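Transcriptional regulator (Streptococcus pneumoniae, PDB 2GNP) probably regulates transcription in response to a sugar or sugar derivative, although its effector and exact function are not established. Local coordinates at residues S147-D152 / L215-N220; F63-S68 / V187-C192; S21-E26 / I221-A226. All coordinates share one frame; numbering follows the deposited sequence.

Overall arrangement
All three contacts fall within the putative sugar-binding domain and lie on or beside one mixed beta-sheet. Interaction 2 is the central one, about 4 Å from the centre of the chain, where the loop after strand 60-63 meets the hairpin after strand 188-190. Interaction 1 has its centre about 15 Å from that of interaction 2; L215 and L218 of its short helix pack on I190 and C191. Interaction 3 is centred about 13 Å from interaction 1, which it touches through a probable hydrogen bond from Q223 N to D152 O (3.2 Å), and about 16 Å from interaction 2, without touching it.

Interaction 1 of 3, residues S147-D152 / L215-N220; sequences SWKDLD and LEDLKN
K149 and D217 form the charged bond of this contact. K149 NZ lies 3.0 Å from D217 OD2 and donates to its syn lone pair, on the side of the other carboxylate oxygen. The lysine chain runs extended from CB to CE and bends only at its last torsion (chi4 -41°), which turns the ammonium group in to meet D217 OD2. Its aliphatic root helps too: K149 CG stands 3.6 Å from D217 OD2, so the carboxylate is flanked by methylene as well as by ammonium.

Water supplies the second kind of link. One molecule accepts from K149 NZ and donates to D217 OD1, at 2.6 Å each, closing a ring of which the salt bridge is one side and engaging both carboxylate oxygens. Another donates to W148 O and, at 2.7 Å, to D217 O, tying the type I turn S147-D150 to helix 215-218. D217 O also accepts from N220 N.

Van der Waals contact is slight: D217 CB meets W148 O at 3.7 Å. The indole of W148 leads away from the helix, where NE1 is hydrogen-bonded to P88 O and the ring meets F141 at a steep angle.

Within 215-220, N220 ND2 reaches back to E216 O at 2.8 Å with an almost straight bond (179°), the acceptor lying in its amide plane, and so engages the carbonyl of E216. S214 OG accepts from D217 N.

The contact thus joins the turn before strand 153-160 to the helix before strand 223-227 at a partly buried edge. With K149 exposed and water shared by both charges, the salt bridge is probably well screened, and both groups would be expected to stay ionised.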
loop_
_atom_site.group_PDB
_atom_site.type_symbol
_atom_site.label_atom_id
_atom_site.label_comp_id
_atom_site.label_asym_id
_atom_site.label_seq_id
_atom_site.Cartn_x
_atom_site.Cartn_y
_atom_site.Cartn_z
ATOM N N SER A 147 -11.043 14.333 1.510
ATOM C CA SER A 147 -10.178 13.754 2.499
ATOM C C SER A 147 -8.936 13.093 1.886
ATOM O O SER A 147 -7.846 13.167 2.448
ATOM C CB SER A 147 -10.964 12.816 3.451
ATOM O OG SER A 147 -11.869 13.545 4.318
ATOM N N TRP A 148 -9.069 12.468 0.708
ATOM C CA TRP A 148 -7.877 11.972 0.009
ATOM C C TRP A 148 -6.825 13.023 -0.313
ATOM O O TRP A 148 -5.664 12.666 -0.559
ATOM C CB TRP A 148 -8.292 11.278 -1.287
ATOM C CG TRP A 148 -8.948 9.936 -1.160
ATOM C CD1 TRP A 148 -8.847 9.020 -0.094
ATOM C CD2 TRP A 148 -9.699 9.283 -2.174
ATOM N NE1 TRP A 148 -9.538 7.892 -0.380
ATOM C CE2 TRP A 148 -10.089 8.019 -1.653
ATOM C CE3 TRP A 148 -10.133 9.662 -3.482
ATOM C CZ2 TRP A 148 -10.866 7.122 -2.370
ATOM C CZ3 TRP A 148 -10.928 8.743 -4.202
ATOM C CH2 TRP A 148 -11.280 7.498 -3.652
ATOM N N LYS A 149 -7.232 14.296 -0.333
ATOM C CA LYS A 149 -6.323 15.402 -0.626
ATOM C C LYS A 149 -5.645 15.953 0.608
ATOM O O LYS A 149 -4.745 16.777 0.483
ATOM C CB LYS A 149 -7.016 16.505 -1.436
ATOM C CG LYS A 149 -7.571 15.939 -2.777
ATOM C CD LYS A 149 -8.422 16.924 -3.547
ATOM C CE LYS A 149 -8.797 16.400 -4.947
ATOM N NZ LYS A 149 -7.713 15.661 -5.735
ATOM N N ASP A 150 -6.079 15.528 1.789
ATOM C CA ASP A 150 -5.444 16.055 2.978
ATOM C C ASP A 150 -5.217 15.034 4.114
ATOM O O ASP A 150 -5.269 15.356 5.329
ATOM C CB ASP A 150 -6.132 17.354 3.429
ATOM C CG ASP A 150 -7.276 17.109 4.283
ATOM O OD1 ASP A 150 -8.031 16.162 3.988
ATOM O OD2 ASP A 150 -7.392 17.844 5.298
ATOM N N LEU A 151 -4.885 13.807 3.707
ATOM C CA LEU A 151 -4.535 12.795 4.708
ATOM C C LEU A 151 -3.177 13.087 5.324
ATOM O O LEU A 151 -2.272 13.652 4.697
ATOM C CB LEU A 151 -4.459 11.437 4.071
ATOM C CG LEU A 151 -5.844 10.926 3.631
ATOM C CD1 LEU A 151 -5.562 9.561 2.936
ATOM C CD2 LEU A 151 -6.895 10.810 4.744
ATOM N N ASP A 152 -3.059 12.701 6.593
ATOM C CA ASP A 152 -1.784 12.793 7.297
ATOM C C ASP A 152 -0.895 11.560 7.080
ATOM O O ASP A 152 0.316 11.682 6.960
ATOM C CB ASP A 152 -2.011 12.954 8.800
ATOM C CG ASP A 152 -2.685 14.270 9.116
ATOM O OD1 ASP A 152 -2.026 15.317 8.930
ATOM O OD2 ASP A 152 -3.869 14.282 9.443
ATOM N N LEU A 215 -2.509 8.461 -7.655
ATOM C CA LEU A 215 -1.083 8.384 -7.306
ATOM C C LEU A 215 -0.534 9.778 -6.942
ATOM O O LEU A 215 0.239 9.917 -5.988
ATOM C CB LEU A 215 -0.287 7.781 -8.473
ATOM C CG LEU A 215 -0.649 6.365 -8.848
ATOM C CD1 LEU A 215 0.368 5.805 -9.845
ATOM C CD2 LEU A 215 -0.647 5.477 -7.608
ATOM N N GLU A 216 -1.001 10.814 -7.665
ATOM C CA GLU A 216 -0.673 12.198 -7.351
ATOM C C GLU A 216 -0.988 12.581 -5.911
ATOM O O GLU A 216 -0.133 13.128 -5.190
ATOM C CB GLU A 216 -1.413 13.103 -8.341
ATOM C CG GLU A 216 -1.246 14.589 -8.135
ATOM C CD GLU A 216 0.161 15.104 -8.420
ATOM O OE1 GLU A 216 0.972 14.455 -9.175
ATOM O OE2 GLU A 216 0.473 16.172 -7.845
ATOM N N ASP A 217 -2.183 12.224 -5.449
ATOM C CA ASP A 217 -2.529 12.508 -4.068
ATOM C C ASP A 217 -1.752 11.584 -3.114
ATOM O O ASP A 217 -1.216 12.059 -2.077
ATOM C CB ASP A 217 -4.024 12.418 -3.853
ATOM C CG ASP A 217 -4.771 13.625 -4.462
ATOM O OD1 ASP A 217 -4.162 14.734 -4.489
ATOM O OD2 ASP A 217 -5.963 13.455 -4.821
ATOM N N LEU A 218 -1.672 10.296 -3.450
ATOM C CA LEU A 218 -0.902 9.385 -2.564
ATOM C C LEU A 218 0.506 9.882 -2.305
ATOM O O LEU A 218 0.949 9.918 -1.156
ATOM C CB LEU A 218 -0.864 7.983 -3.170
ATOM C CG LEU A 218 -0.008 7.023 -2.359
ATOM C CD1 LEU A 218 -0.661 6.697 -1.019
ATOM C CD2 LEU A 218 0.100 5.706 -3.229
ATOM N N LYS A 219 1.180 10.305 -3.358
ATOM C CA LYS A 219 2.598 10.607 -3.268
ATOM C C LYS A 219 2.906 11.951 -2.612
ATOM O O LYS A 219 4.060 12.301 -2.425
ATOM C CB LYS A 219 3.298 10.453 -4.618
ATOM C CG LYS A 219 3.113 11.595 -5.565
ATOM C CD LYS A 219 3.491 11.202 -6.975
ATOM C CE LYS A 219 3.754 12.409 -7.873
ATOM N NZ LYS A 219 4.015 12.097 -9.332
ATOM N N ASN A 220 1.850 12.686 -2.268
ATOM C CA ASN A 220 1.982 13.949 -1.549
ATOM C C ASN A 220 1.498 13.896 -0.100
ATOM O O ASN A 220 1.547 14.913 0.603
ATOM C CB ASN A 220 1.265 15.033 -2.354
ATOM C CG ASN A 220 2.130 15.537 -3.510
ATOM O OD1 ASN A 220 3.020 16.361 -3.254
ATOM N ND2 ASN A 220 1.916 15.043 -4.759
HETATM O O HOH W 1 -2.656 13.820 -0.589
HETATM O O HOH W 2 -5.272 16.673 -5.735
#

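Interaction 2 of 3, residues F63-S68 / V187-C192; sequences FSWGKS and VGEICC
The indole of W65 reaches across to C192 and E189, and neither meets it squarely. C192 SG lies 3.4 Å from W65 NE1 and 3.7 Å from W65 CD1, an oblique sulfur-aromatic contact in which the sulfur sits 55° off the normal of the five-membered ring. Further along the same indole, E189 OE2 comes 3.7 Å from W65 CZ2. The carboxylate and ring planes are 28° apart, inclined but far from perpendicular, while the side chains run across one another. W65 CG is placed between the backbone N and the carbonyl carbon (chi1 65°), which brings the ring up to the hairpin.

This hairpin links the antiparallel strands 188-190 and 193-195, and C191 and C192 turn its corner with left-handed backbone angles. Facing it is the loop between strand 60-63 and helix 67-75 of what is probably a Rossmann-like domain, with G66 as the helix N-cap; loops at strand ends often line ligand sites in such folds, though none is assigned here.

E189, bent at chi2, curls back so that OE1 accepts from C192 N at 2.9 Å, on the anti side and somewhat out of the carboxylate plane, holding the carboxylate beside the indole. S64 OG lies 4.0 Å from C191 CA, and a water bridges S64 OG and C191 N, the latter donating at 2.8 Å across this buried interface.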
loop_
_atom_site.group_PDB
_atom_site.type_symbol
_atom_site.label_atom_id
_atom_site.label_comp_id
_atom_site.label_asym_id
_atom_site.label_seq_id
_atom_site.Cartn_x
_atom_site.Cartn_y
_atom_site.Cartn_z
ATOM N N PHE A 63 -6.167 3.795 4.710
ATOM C CA PHE A 63 -5.644 2.418 4.610
ATOM C C PHE A 63 -5.983 1.872 3.234
ATOM O O PHE A 63 -7.076 2.187 2.702
ATOM C CB PHE A 63 -6.341 1.501 5.616
ATOM C CG PHE A 63 -5.506 1.258 6.847
ATOM C CD1 PHE A 63 -5.223 2.312 7.683
ATOM C CD2 PHE A 63 -4.919 0.014 7.097
ATOM C CE1 PHE A 63 -4.416 2.120 8.810
ATOM C CE2 PHE A 63 -4.081 -0.194 8.230
ATOM C CZ PHE A 63 -3.854 0.867 9.076
ATOM N N SER A 64 -5.099 1.021 2.699
ATOM C CA SER A 64 -5.488 0.138 1.580
ATOM C C SER A 64 -5.887 -1.243 2.177
ATOM O O SER A 64 -6.492 -1.354 3.264
ATOM C CB SER A 64 -4.403 0.068 0.488
ATOM O OG SER A 64 -4.896 -0.501 -0.688
ATOM N N TRP A 65 -5.579 -2.305 1.434
ATOM C CA TRP A 65 -6.195 -3.595 1.663
ATOM C C TRP A 65 -5.056 -4.630 1.751
ATOM O O TRP A 65 -3.903 -4.326 1.432
ATOM C CB TRP A 65 -7.187 -3.914 0.491
ATOM C CG TRP A 65 -6.498 -4.077 -0.874
ATOM C CD1 TRP A 65 -6.090 -3.107 -1.747
ATOM C CD2 TRP A 65 -6.121 -5.318 -1.455
ATOM N NE1 TRP A 65 -5.466 -3.679 -2.844
ATOM C CE2 TRP A 65 -5.487 -5.043 -2.685
ATOM C CE3 TRP A 65 -6.267 -6.641 -1.056
ATOM C CZ2 TRP A 65 -5.000 -6.056 -3.514
ATOM C CZ3 TRP A 65 -5.786 -7.656 -1.875
ATOM C CH2 TRP A 65 -5.173 -7.358 -3.097
ATOM N N GLY A 66 -5.372 -5.831 2.222
ATOM C CA GLY A 66 -4.402 -6.923 2.149
ATOM C C GLY A 66 -3.751 -7.540 3.350
ATOM O O GLY A 66 -3.895 -7.078 4.503
ATOM N N LYS A 67 -3.021 -8.638 3.070
ATOM C CA LYS A 67 -2.405 -9.446 4.146
ATOM C C LYS A 67 -1.392 -8.726 4.999
ATOM O O LYS A 67 -1.449 -8.837 6.213
ATOM C CB LYS A 67 -1.771 -10.756 3.614
ATOM C CG LYS A 67 -1.117 -11.651 4.706
ATOM C CD LYS A 67 -0.413 -12.880 4.025
ATOM C CE LYS A 67 0.206 -13.866 5.012
ATOM N NZ LYS A 67 1.418 -13.355 5.716
ATOM N N SER A 68 -0.430 -8.021 4.381
ATOM C CA SER A 68 0.571 -7.284 5.153
ATOM C C SER A 68 -0.086 -6.319 6.148
ATOM O O SER A 68 0.324 -6.222 7.307
ATOM C CB SER A 68 1.502 -6.470 4.220
ATOM O OG SER A 68 2.423 -7.333 3.532
ATOM N N VAL A 187 3.902 -3.877 -13.865
ATOM C CA VAL A 187 4.715 -4.649 -12.946
ATOM C C VAL A 187 4.079 -4.802 -11.548
ATOM O O VAL A 187 4.499 -5.655 -10.762
ATOM C CB VAL A 187 6.175 -4.127 -12.799
ATOM C CG1 VAL A 187 6.923 -4.095 -14.187
ATOM C CG2 VAL A 187 6.220 -2.794 -12.133
ATOM N N GLY A 188 3.125 -3.933 -11.225
ATOM C CA GLY A 188 2.585 -4.004 -9.865
ATOM C C GLY A 188 1.451 -3.023 -9.675
ATOM O O GLY A 188 1.024 -2.297 -10.627
ATOM N N GLU A 189 0.911 -3.043 -8.444
ATOM C CA GLU A 189 -0.144 -2.062 -8.067
ATOM C C GLU A 189 -0.001 -1.564 -6.656
ATOM O O GLU A 189 0.589 -2.234 -5.802
ATOM C CB GLU A 189 -1.576 -2.488 -8.337
ATOM C CG GLU A 189 -2.285 -3.504 -7.431
ATOM C CD GLU A 189 -2.467 -3.265 -5.897
ATOM O OE1 GLU A 189 -2.867 -2.206 -5.288
ATOM O OE2 GLU A 189 -2.179 -4.283 -5.190
ATOM N N ILE A 190 -0.502 -0.345 -6.470
ATOM C CA ILE A 190 -0.570 0.274 -5.147
ATOM C C ILE A 190 -1.872 1.040 -5.127
ATOM O O ILE A 190 -2.222 1.721 -6.089
ATOM C CB ILE A 190 0.708 1.150 -4.910
ATOM C CG1 ILE A 190 0.849 1.576 -3.435
ATOM C CG2 ILE A 190 0.784 2.412 -5.901
ATOM C CD1 ILE A 190 2.257 2.245 -3.129
ATOM N N CYS A 191 -2.638 0.926 -4.030
ATOM C CA CYS A 191 -3.962 1.552 -3.957
ATOM C C CYS A 191 -4.837 1.198 -5.183
ATOM O O CYS A 191 -5.619 2.014 -5.624
ATOM C CB CYS A 191 -3.879 3.058 -3.809
ATOM S SG CYS A 191 -3.164 3.504 -2.196
ATOM N N CYS A 192 -4.649 -0.006 -5.687
ATOM C CA CYS A 192 -5.405 -0.549 -6.800
ATOM C C CYS A 192 -5.153 0.157 -8.136
ATOM O O CYS A 192 -5.969 0.042 -9.060
ATOM C CB CYS A 192 -6.914 -0.571 -6.412
ATOM S SG CYS A 192 -7.206 -1.630 -4.949
HETATM O O HOH W 3 -2.143 -1.050 -2.099
#

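Interaction 3 of 3, residues S21-E26 / I221-A226; sequences SLESLE and IPQSLA
Q223 NE2 donates to E23 OE2 at 2.9 Å, and this is the direct hydrogen bond across the contact. It is nearly straight (176°) and leaves in the plane of the glutamine amide, but it reaches the carboxylate on its syn side and 30° out of its plane, and the two flat groups are steeply turned to one another. E23 comes in as an extended arm, whereas Q223 bends at chi2 (-52°) to bring its amide round to meet it.

Beyond this point the contact is loose. The nearest CA atoms, those of E23 and Q223, are 9.0 Å apart, and water spans the gap. One molecule donates to P222 O at 2.6 Å and, at the longer distance of 3.3 Å, to E23 OE1; another lies between S24 OG and Q223 OE1. E23 and P222 are exposed, so this is a surface contact.

Strands 24-28 and 223-227 each pair in parallel with strand 248-252, which lies between them, and the polar bridge spans their starting ends near N247. Strand 153-160 adjoins strand 223-227, while helix 5-20 packs against L25.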
loop_
_atom_site.group_PDB
_atom_site.type_symbol
_atom_site.label_atom_id
_atom_site.label_comp_id
_atom_site.label_asym_id
_atom_site.label_seq_id
_atom_site.Cartn_x
_atom_site.Cartn_y
_atom_site.Cartn_z
ATOM N N SER A 21 15.923 8.556 -2.560
ATOM C CA SER A 21 15.357 9.738 -1.935
ATOM C C SER A 21 14.095 9.429 -1.127
ATOM O O SER A 21 13.066 10.144 -1.137
ATOM C CB SER A 21 15.217 10.903 -2.913
ATOM O OG SER A 21 14.391 11.928 -2.373
ATOM N N LEU A 22 14.253 8.342 -0.388
ATOM C CA LEU A 22 13.187 7.749 0.422
ATOM C C LEU A 22 13.405 8.301 1.830
ATOM O O LEU A 22 14.517 8.168 2.399
ATOM C CB LEU A 22 13.362 6.214 0.391
ATOM C CG LEU A 22 12.481 5.473 1.363
ATOM C CD1 LEU A 22 11.043 5.522 0.797
ATOM C CD2 LEU A 22 12.884 4.018 1.497
ATOM N N GLU A 23 12.396 8.908 2.419
ATOM C CA GLU A 23 12.507 9.532 3.736
ATOM C C GLU A 23 12.789 8.592 4.925
ATOM O O GLU A 23 13.619 8.904 5.773
ATOM C CB GLU A 23 11.270 10.415 3.966
ATOM C CG GLU A 23 11.206 11.058 5.300
ATOM C CD GLU A 23 10.029 12.071 5.425
ATOM O OE1 GLU A 23 9.710 12.814 4.442
ATOM O OE2 GLU A 23 9.433 12.126 6.522
ATOM N N SER A 24 12.105 7.458 4.968
ATOM C CA SER A 24 12.220 6.520 6.073
ATOM C C SER A 24 12.215 5.111 5.573
ATOM O O SER A 24 11.562 4.792 4.594
ATOM C CB SER A 24 11.032 6.643 7.031
ATOM O OG SER A 24 10.941 7.942 7.551
ATOM N N LEU A 25 12.951 4.260 6.272
ATOM C CA LEU A 25 13.139 2.854 5.858
ATOM C C LEU A 25 13.566 1.939 7.011
ATOM O O LEU A 25 14.479 2.307 7.737
ATOM C CB LEU A 25 14.258 2.768 4.819
ATOM C CG LEU A 25 14.659 1.399 4.328
ATOM C CD1 LEU A 25 13.551 0.626 3.650
ATOM C CD2 LEU A 25 15.826 1.564 3.359
ATOM N N GLU A 26 12.848 0.836 7.191
ATOM C CA GLU A 26 13.293 -0.232 8.099
ATOM C C GLU A 26 13.493 -1.471 7.282
ATOM O O GLU A 26 12.580 -1.885 6.541
ATOM C CB GLU A 26 12.304 -0.515 9.249
ATOM C CG GLU A 26 12.256 0.570 10.368
ATOM C CD GLU A 26 11.452 1.819 9.983
ATOM O OE1 GLU A 26 10.498 1.687 9.188
ATOM O OE2 GLU A 26 11.752 2.913 10.530
ATOM N N ILE A 221 1.038 12.708 0.336
ATOM C CA ILE A 221 0.719 12.509 1.769
ATOM C C ILE A 221 1.999 12.657 2.578
ATOM O O ILE A 221 3.032 12.080 2.222
ATOM C CB ILE A 221 0.060 11.111 2.008
ATOM C CG1 ILE A 221 -1.313 11.124 1.339
ATOM C CG2 ILE A 221 -0.004 10.804 3.537
ATOM C CD1 ILE A 221 -2.058 9.762 1.279
ATOM N N PRO A 222 1.951 13.421 3.696
ATOM C CA PRO A 222 3.176 13.599 4.480
ATOM C C PRO A 222 3.870 12.341 4.955
ATOM O O PRO A 222 5.119 12.279 4.932
ATOM C CB PRO A 222 2.704 14.438 5.678
ATOM C CG PRO A 222 1.514 15.160 5.190
ATOM C CD PRO A 222 0.836 14.267 4.197
ATOM N N GLN A 223 3.102 11.345 5.431
ATOM C CA GLN A 223 3.743 10.086 5.852
ATOM C C GLN A 223 3.014 8.936 5.172
ATOM O O GLN A 223 1.859 8.713 5.440
ATOM C CB GLN A 223 3.727 9.933 7.375
ATOM C CG GLN A 223 4.667 10.889 8.163
ATOM C CD GLN A 223 6.047 10.849 7.647
ATOM O OE1 GLN A 223 6.534 9.781 7.219
ATOM N NE2 GLN A 223 6.719 12.010 7.661
ATOM N N SER A 224 3.673 8.270 4.241
ATOM C CA SER A 224 3.028 7.151 3.540
ATOM C C SER A 224 3.876 5.926 3.743
ATOM O O SER A 224 5.042 5.857 3.327
ATOM C CB SER A 224 2.872 7.437 2.043
ATOM O OG SER A 224 4.096 7.921 1.491
ATOM N N LEU A 225 3.273 4.946 4.363
ATOM C CA LEU A 225 3.999 3.755 4.833
ATOM C C LEU A 225 3.569 2.597 3.993
ATOM O O LEU A 225 2.374 2.222 4.033
ATOM C CB LEU A 225 3.652 3.483 6.297
ATOM C CG LEU A 225 4.068 2.154 6.966
ATOM C CD1 LEU A 225 5.610 2.075 6.908
ATOM C CD2 LEU A 225 3.570 2.076 8.472
ATOM N N ALA A 226 4.511 1.984 3.268
ATOM C CA ALA A 226 4.222 0.741 2.584
ATOM C C ALA A 226 4.932 -0.397 3.313
ATOM O O ALA A 226 6.096 -0.249 3.664
ATOM C CB ALA A 226 4.692 0.811 1.115
HETATM O O HOH W 4 6.747 14.146 4.285
HETATM O O HOH W 5 8.473 9.097 5.790
#